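Local coordinates for protein 3-oxo-tetronate kinase (PDB 1YZY) that phosphorylates 3-oxo-tetronate at the expense of ATP, giving 3-oxo-tetronate 4-phosphate and ADP, at residues A[249-254]-A[333-338]. Sequence-based numbering, arbitrary orientation.
Sequences VVLSGS and NTFAKL
The side chains of Leu-251 and Phe-335 reach across the gap in opposing senses and overlap flank to flank, the leucine coming from strand 249-252 and the ring from helix 333-338. The two segments run nearly antiparallel, at 164°, with their axes 10.2 Å apart. One side of the ring carries the contact with the leucine: Leu-251 CB sits 3.6 Å from Phe-335 CD1 and equally near Phe-335 CE1, while Leu-251 CD2 lies 3.8 Å from Phe-335 CD1. The approach is oblique to the ring. In Phe-335, CG stands anti to the carbonyl carbon (chi1 -82°), beside the backbone N. At the far tip of the ring, Phe-335 CZ comes within 3.4 Å of Ser-252 O, and Phe-335 CE2 lies 4.0 Å from Gly-253 CA. One turn further along the helix, Leu-338 adds a lighter methyl contact, its CD2 lying 4.1 Å from Leu-251 CD2. Both leucines also touch Val-306 of strand 305-307, which flanks the strand. Ser-252 directs its CB away from the helix, and its OG is hydrogen-bonded to Thr-309. The contact thus packs helix 324-345 against strand 248-252 in the nucleotide-binding C-terminal domain, where the strand runs into Ser-254, a probable ATP-binding residue by analogy with relatives. The side-chain packing is apolar and rests on van der Waals contact between buried hydrocarbon and an aromatic ring; the one polar atom that the ring approaches closely is Ser-252 O, in the backbone just ahead of the probable nucleotide site.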
loop_
_atom_site.group_PDB
_atom_site.type_symbol
_atom_site.label_atom_id
_atom_site.label_comp_id
_atom_site.label_asym_id
_atom_site.label_seq_id
_atom_site.Cartn_x
_atom_site.Cartn_y
_atom_site.Cartn_z
ATOM N N VAL A 249 -1.098 -4.454 -22.650
ATOM C CA VAL A 249 -2.154 -3.499 -22.974
ATOM C C VAL A 249 -2.239 -2.389 -21.920
ATOM O O VAL A 249 -2.007 -2.621 -20.730
ATOM C CB VAL A 249 -3.543 -4.205 -23.135
ATOM C CG1 VAL A 249 -4.027 -4.772 -21.808
ATOM C CG2 VAL A 249 -4.567 -3.244 -23.718
ATOM N N VAL A 250 -2.503 -1.174 -22.386
ATOM C CA VAL A 250 -2.639 -0.009 -21.523
ATOM C C VAL A 250 -4.106 0.400 -21.536
ATOM O O VAL A 250 -4.683 0.620 -22.604
ATOM C CB VAL A 250 -1.778 1.194 -22.037
ATOM C CG1 VAL A 250 -2.054 2.441 -21.218
ATOM C CG2 VAL A 250 -0.297 0.859 -21.980
ATOM N N LEU A 251 -4.713 0.462 -20.355
ATOM C CA LEU A 251 -6.113 0.859 -20.216
ATOM C C LEU A 251 -6.160 2.087 -19.300
ATOM O O LEU A 251 -6.053 1.968 -18.082
ATOM C CB LEU A 251 -6.935 -0.310 -19.651
ATOM C CG LEU A 251 -6.884 -1.625 -20.458
ATOM C CD1 LEU A 251 -7.504 -2.758 -19.693
ATOM C CD2 LEU A 251 -7.557 -1.471 -21.811
ATOM N N SER A 252 -6.330 3.260 -19.906
ATOM C CA SER A 252 -6.346 4.549 -19.205
ATOM C C SER A 252 -7.725 5.191 -19.060
ATOM O O SER A 252 -8.368 5.516 -20.053
ATOM C CB SER A 252 -5.437 5.521 -19.960
ATOM O OG SER A 252 -4.960 6.558 -19.128
ATOM N N GLY A 253 -8.158 5.420 -17.826
ATOM C CA GLY A 253 -9.455 6.034 -17.608
ATOM C C GLY A 253 -9.463 7.339 -16.829
ATOM O O GLY A 253 -10.474 8.047 -16.825
ATOM N N SER A 254 -8.361 7.651 -16.151
ATOM C CA SER A 254 -8.252 8.870 -15.346
ATOM C C SER A 254 -8.201 10.156 -16.158
ATOM O O SER A 254 -7.588 10.210 -17.213
ATOM C CB SER A 254 -7.016 8.804 -14.438
ATOM O OG SER A 254 -7.013 9.859 -13.483
ATOM N N ASN A 333 -17.477 -0.648 -16.991
ATOM C CA ASN A 333 -17.962 -1.926 -17.498
ATOM C C ASN A 333 -17.212 -2.318 -18.767
ATOM O O ASN A 333 -16.959 -3.500 -19.003
ATOM C CB ASN A 333 -19.465 -1.859 -17.800
ATOM C CG ASN A 333 -20.326 -1.946 -16.554
ATOM O OD1 ASN A 333 -20.052 -2.729 -15.642
ATOM N ND2 ASN A 333 -21.398 -1.164 -16.527
ATOM N N THR A 334 -16.878 -1.328 -19.592
ATOM C CA THR A 334 -16.164 -1.577 -20.840
ATOM C C THR A 334 -14.742 -2.083 -20.606
ATOM O O THR A 334 -14.331 -3.078 -21.208
ATOM C CB THR A 334 -16.142 -0.324 -21.763
ATOM O OG1 THR A 334 -17.479 0.009 -22.168
ATOM C CG2 THR A 334 -15.320 -0.600 -23.012
ATOM N N PHE A 335 -13.982 -1.385 -19.763
ATOM C CA PHE A 335 -12.615 -1.799 -19.453
ATOM C C PHE A 335 -12.623 -3.184 -18.819
ATOM O O PHE A 335 -11.792 -4.031 -19.133
ATOM C CB PHE A 335 -11.945 -0.811 -18.490
ATOM C CG PHE A 335 -11.384 0.417 -19.154
ATOM C CD1 PHE A 335 -10.461 0.307 -20.190
ATOM C CD2 PHE A 335 -11.747 1.686 -18.711
ATOM C CE1 PHE A 335 -9.902 1.444 -20.771
ATOM C CE2 PHE A 335 -11.196 2.828 -19.286
ATOM C CZ PHE A 335 -10.268 2.706 -20.320
ATOM N N ALA A 336 -13.557 -3.400 -17.907
ATOM C CA ALA A 336 -13.679 -4.668 -17.216
ATOM C C ALA A 336 -13.958 -5.819 -18.168
ATOM O O ALA A 336 -13.332 -6.876 -18.068
ATOM C CB ALA A 336 -14.776 -4.586 -16.174
ATOM N N LYS A 337 -14.923 -5.640 -19.061
ATOM C CA LYS A 337 -15.253 -6.705 -19.999
ATOM C C LYS A 337 -14.183 -6.921 -21.071
ATOM O O LYS A 337 -14.013 -8.042 -21.569
ATOM C CB LYS A 337 -16.641 -6.484 -20.606
ATOM C CG LYS A 337 -17.761 -6.866 -19.649
ATOM C CD LYS A 337 -19.140 -6.610 -20.237
ATOM C CE LYS A 337 -20.231 -6.914 -19.210
ATOM N NZ LYS A 337 -21.586 -6.471 -19.648
ATOM N N LEU A 338 -13.458 -5.854 -21.406
ATOM C CA LEU A 338 -12.392 -5.936 -22.388
ATOM C C LEU A 338 -11.207 -6.649 -21.766
ATOM O O LEU A 338 -10.606 -7.528 -22.383
ATOM C CB LEU A 338 -11.980 -4.537 -22.836
ATOM C CG LEU A 338 -10.794 -4.371 -23.798
ATOM C CD1 LEU A 338 -11.012 -5.142 -25.093
ATOM C CD2 LEU A 338 -10.592 -2.892 -24.089
#